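Local coordinates for protein Bcl-2 homolog (Gene 16?) (Murid herpesvirus 4, PDB 4MI8) that protects infected host cells from apoptosis and inhibits starvation-induced autophagy, binding the BH3 region of Beclin 1 and also interacting with BAK1 and BAX, at residues 122-125 with 129-132; 80-83 with 87-90. All coordinates share one frame; numbering follows the deposited sequence.

The two contacts are neighbours in a helical Bcl-2 fold, their centres about 11 Å apart, and they meet by packing, largely of apolar side chains. Contact 1 is where the chain turns back after helix 111-126; contact 2 joins the end of helix 68-81 to the start of helix 86-103. L129 of contact 1 makes the join: its CD1 lies 3.5 Å from CZ of F80, and CD1 of I89 reaches 3.3 Å from the L129 carbonyl O. F123 adds a second seam, with its CE1 3.6 Å from CD2 of F80. The polar side of contact 2, formed by D82 and R88, meets the bound Beclin 1 peptide, while its apolar side continues into contact 1.

Contact 1 (122-125 with 129-132); sequences HFFI and LMNH
The turn that closes helix 111-126 brings L129 and M130, on the short 3-10 segment 129-131, back against F124 on the last turns of the helix. L129 makes a CH-pi interaction: its CB sits 3.6 Å from the centroid of the F124 ring, only 11° off the ring normal, so the methylene rests nearly over the middle of one face. F124 turns its ring to the returning chain through a trans chi1 (-171°), and the M130 backbone N approaches CE1 of F124 at 3.4 Å. M130 adds a Met-aromatic contact, SD lying at the edge of the same ring, 5.2 Å from the F124 centroid. An unbranched, flexible thioether can bend round this rim, although the position of the M130 methyl is doubtful in the model. Further along the L129 side chain, CD1, one arm of the leucine fork, meets the edge of the F123 ring, 4.2 Å from CE1. The L129 amide N donates to F124 O at 2.8 Å with an N-H...O angle of 156°, a bond spanning five residues, though the oxygen's place is less certain. W11 and I15 of helix 8-23 also pack on F124, while F76 meets F123. The chain after helix 111-126 thus packs leucine and methionine on the helix's last phenylalanines, as part of the hydrophobic core of the all-helical Bcl-2 fold.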
loop_
_atom_site.group_PDB
_atom_site.type_symbol
_atom_site.label_atom_id
_atom_site.label_comp_id
_atom_site.label_asym_id
_atom_site.label_seq_id
_atom_site.Cartn_x
_atom_site.Cartn_y
_atom_site.Cartn_z
ATOM N N HIS A 122 1.878 -10.421 4.900
ATOM C CA HIS A 122 1.701 -11.807 4.514
ATOM C C HIS A 122 1.420 -11.942 3.046
ATOM O O HIS A 122 1.721 -12.988 2.431
ATOM C CB HIS A 122 0.578 -12.447 5.323
ATOM C CG HIS A 122 0.882 -12.567 6.797
ATOM N ND1 HIS A 122 -0.085 -12.667 7.728
ATOM C CD2 HIS A 122 2.094 -12.599 7.483
ATOM C CE1 HIS A 122 0.477 -12.759 8.948
ATOM N NE2 HIS A 122 1.811 -12.718 8.797
ATOM N N PHE A 123 0.842 -10.900 2.460
ATOM C CA PHE A 123 0.514 -10.907 1.084
ATOM C C PHE A 123 1.729 -10.496 0.285
ATOM O O PHE A 123 2.038 -11.130 -0.716
ATOM C CB PHE A 123 -0.691 -9.998 0.808
ATOM C CG PHE A 123 -1.168 -10.087 -0.598
ATOM C CD1 PHE A 123 -0.414 -9.507 -1.625
ATOM C CD2 PHE A 123 -2.326 -10.832 -0.926
ATOM C CE1 PHE A 123 -0.797 -9.618 -2.966
ATOM C CE2 PHE A 123 -2.738 -10.911 -2.258
ATOM C CZ PHE A 123 -1.981 -10.298 -3.287
ATOM N N PHE A 124 2.411 -9.413 0.708
ATOM C CA PHE A 124 3.581 -8.942 -0.034
ATOM C C PHE A 124 4.564 -10.131 -0.155
ATOM O O PHE A 124 5.053 -10.445 -1.248
ATOM C CB PHE A 124 4.228 -7.797 0.739
ATOM C CG PHE A 124 5.297 -7.080 -0.002
ATOM C CD1 PHE A 124 6.594 -7.553 -0.042
ATOM C CD2 PHE A 124 4.988 -5.867 -0.647
ATOM C CE1 PHE A 124 7.590 -6.851 -0.706
ATOM C CE2 PHE A 124 5.945 -5.163 -1.324
ATOM C CZ PHE A 124 7.247 -5.630 -1.340
ATOM N N ILE A 125 4.866 -10.766 0.971
ATOM C CA ILE A 125 5.814 -11.885 0.943
ATOM C C ILE A 125 5.285 -13.138 0.231
ATOM O O ILE A 125 5.917 -13.576 -0.724
ATOM C CB ILE A 125 6.417 -12.206 2.314
ATOM C CG1 ILE A 125 7.101 -10.935 2.869
ATOM C CG2 ILE A 125 7.417 -13.343 2.166
ATOM C CD1 ILE A 125 7.679 -11.052 4.258
ATOM N N LEU A 129 6.019 -10.075 -3.866
ATOM C CA LEU A 129 6.021 -8.676 -4.403
ATOM C C LEU A 129 7.391 -7.994 -4.424
ATOM O O LEU A 129 7.605 -7.063 -5.193
ATOM C CB LEU A 129 4.991 -7.782 -3.698
ATOM C CG LEU A 129 3.594 -8.309 -4.043
ATOM C CD1 LEU A 129 2.571 -7.279 -3.636
ATOM C CD2 LEU A 129 3.400 -8.697 -5.529
ATOM N N MET A 130 8.309 -8.451 -3.568
ATOM C CA MET A 130 9.673 -7.881 -3.513
ATOM C C MET A 130 10.314 -8.039 -4.852
ATOM O O MET A 130 11.130 -7.201 -5.238
ATOM C CB MET A 130 10.566 -8.571 -2.488
ATOM C CG MET A 130 10.297 -10.049 -2.357
ATOM S SD MET A 130 9.573 -10.346 -0.746
ATOM C CE MET A 130 7.842 -10.714 -1.006
ATOM N N ASN A 131 9.897 -9.102 -5.561
ATOM C CA ASN A 131 10.327 -9.386 -6.935
ATOM C C ASN A 131 10.134 -8.265 -7.980
ATOM O O ASN A 131 10.868 -8.240 -8.964
ATOM C CB ASN A 131 9.603 -10.627 -7.449
ATOM C CG ASN A 131 10.537 -11.621 -8.099
ATOM O OD1 ASN A 131 10.325 -12.103 -9.246
ATOM N ND2 ASN A 131 11.583 -11.962 -7.361
ATOM N N HIS A 132 9.180 -7.373 -7.775
ATOM C CA HIS A 132 8.834 -6.374 -8.764
ATOM C C HIS A 132 8.946 -4.949 -8.292
ATOM O O HIS A 132 8.162 -4.093 -8.682
ATOM C CB HIS A 132 7.426 -6.634 -9.211
ATOM C CG HIS A 132 7.283 -7.797 -10.129
ATOM N ND1 HIS A 132 6.961 -9.008 -9.698
ATOM C CD2 HIS A 132 7.412 -7.892 -11.498
ATOM C CE1 HIS A 132 6.891 -9.841 -10.728
ATOM N NE2 HIS A 132 7.157 -9.154 -11.831
#

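Contact 2 (80-83 with 87-90); sequences FVDV and GRIV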
loop_
_atom_site.group_PDB
_atom_site.type_symbol
_atom_site.label_atom_id
_atom_site.label_comp_id
_atom_site.label_asym_id
_atom_site.label_seq_id
_atom_site.Cartn_x
_atom_site.Cartn_y
_atom_site.Cartn_z
ATOM N N PHE A 80 -3.697 -8.350 -8.268
ATOM C CA PHE A 80 -2.490 -8.956 -8.904
ATOM C C PHE A 80 -2.780 -10.133 -9.875
ATOM O O PHE A 80 -1.840 -10.768 -10.458
ATOM C CB PHE A 80 -1.436 -9.302 -7.856
ATOM C CG PHE A 80 -0.853 -8.068 -7.133
ATOM C CD1 PHE A 80 0.164 -7.329 -7.704
ATOM C CD2 PHE A 80 -1.334 -7.665 -5.894
ATOM C CE1 PHE A 80 0.702 -6.216 -7.067
ATOM C CE2 PHE A 80 -0.781 -6.559 -5.224
ATOM C CZ PHE A 80 0.230 -5.823 -5.818
ATOM N N VAL A 81 -4.081 -10.401 -10.073
ATOM C CA VAL A 81 -4.504 -11.576 -10.887
ATOM C C VAL A 81 -3.885 -11.489 -12.247
ATOM O O VAL A 81 -2.990 -12.279 -12.586
ATOM C CB VAL A 81 -5.998 -11.660 -11.170
ATOM C CG1 VAL A 81 -6.365 -13.108 -11.485
ATOM C CG2 VAL A 81 -6.814 -11.184 -9.998
ATOM N N ASP A 82 -4.350 -10.497 -13.001
ATOM C CA ASP A 82 -3.904 -10.297 -14.368
ATOM C C ASP A 82 -2.413 -9.905 -14.548
ATOM O O ASP A 82 -1.833 -10.254 -15.561
ATOM C CB ASP A 82 -4.848 -9.315 -15.077
ATOM C CG ASP A 82 -4.830 -7.935 -14.442
ATOM O OD1 ASP A 82 -5.106 -7.784 -13.211
ATOM O OD2 ASP A 82 -4.523 -7.009 -15.214
ATOM N N VAL A 83 -1.789 -9.201 -13.593
ATOM C CA VAL A 83 -0.349 -8.830 -13.714
ATOM C C VAL A 83 0.280 -8.363 -12.382
ATOM O O VAL A 83 -0.427 -7.845 -11.485
ATOM C CB VAL A 83 -0.126 -7.749 -14.815
ATOM C CG1 VAL A 83 -0.810 -6.443 -14.460
ATOM C CG2 VAL A 83 1.355 -7.531 -15.101
ATOM N N GLY A 87 3.458 -0.610 -10.344
ATOM C CA GLY A 87 2.294 0.227 -10.254
ATOM C C GLY A 87 1.182 -0.463 -9.499
ATOM O O GLY A 87 0.412 0.208 -8.755
ATOM N N ARG A 88 1.039 -1.798 -9.682
ATOM C CA ARG A 88 0.056 -2.557 -8.864
ATOM C C ARG A 88 0.510 -2.579 -7.420
ATOM O O ARG A 88 -0.267 -2.392 -6.441
ATOM C CB ARG A 88 -0.158 -3.978 -9.408
ATOM C CG ARG A 88 -0.706 -4.097 -10.828
ATOM C CD ARG A 88 -2.072 -3.410 -10.970
ATOM N NE ARG A 88 -2.498 -3.461 -12.377
ATOM C CZ ARG A 88 -3.171 -4.497 -12.908
ATOM N NH1 ARG A 88 -3.514 -5.552 -12.147
ATOM N NH2 ARG A 88 -3.508 -4.485 -14.200
ATOM N N ILE A 89 1.788 -2.823 -7.226
ATOM C CA ILE A 89 2.306 -2.648 -5.873
ATOM C C ILE A 89 2.041 -1.250 -5.236
ATOM O O ILE A 89 1.666 -1.150 -4.028
ATOM C CB ILE A 89 3.787 -2.955 -5.847
ATOM C CG1 ILE A 89 3.911 -4.430 -6.344
ATOM C CG2 ILE A 89 4.325 -2.685 -4.413
ATOM C CD1 ILE A 89 5.313 -4.980 -6.407
ATOM N N VAL A 90 2.220 -0.165 -5.991
ATOM C CA VAL A 90 1.982 1.103 -5.373
ATOM C C VAL A 90 0.492 1.214 -4.990
ATOM O O VAL A 90 0.158 1.702 -3.960
ATOM C CB VAL A 90 2.304 2.231 -6.368
ATOM C CG1 VAL A 90 1.782 3.584 -5.836
ATOM C CG2 VAL A 90 3.794 2.222 -6.691
#
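R88 grips D82 end-on through both terminal nitrogens. Its NH1 donates to OD1 of D82 at 2.9 Å and an almost straight 175°, and its NH2 donates to OD2 of D82, also at 2.9 Å; NH1 has a second acceptor in the L79 carbonyl O. Both oxygens are met on their syn side and lie close to the guanidinium plane, but the carboxylate is turned 33° from that plane, so the pair is twisted rather than flat. The paired bonds should restrain rotation of the guanidinium. Over one of its faces lies V83, whose CG1 is 3.4 Å from CZ of R88; a branched apolar residue can shield that face without competing for its N-H groups. R88 bends at chi2 (-59°) and is extended at chi3 before the guanidinium turns across the chain. Nearer the backbone, F80 passes alongside it, with CE1 of the ring 3.4 Å from CB of R88 and 3.7 Å from CG1 of I89, while the backbone N of I89 lies at the ring edge. The sequence N85 to R88 is consistent with the BH1 signature (Asn-Trp-Gly-Arg in cellular relatives), whose arginine pairs with the BH3 aspartate. Accordingly, NE of R88 forms a salt bridge with an acidic side chain of the bound peptide, and OD1 of D82 forms another with a basic one. Further out, OD1 of N85 holds the R88 backbone N at the start of helix 86-103.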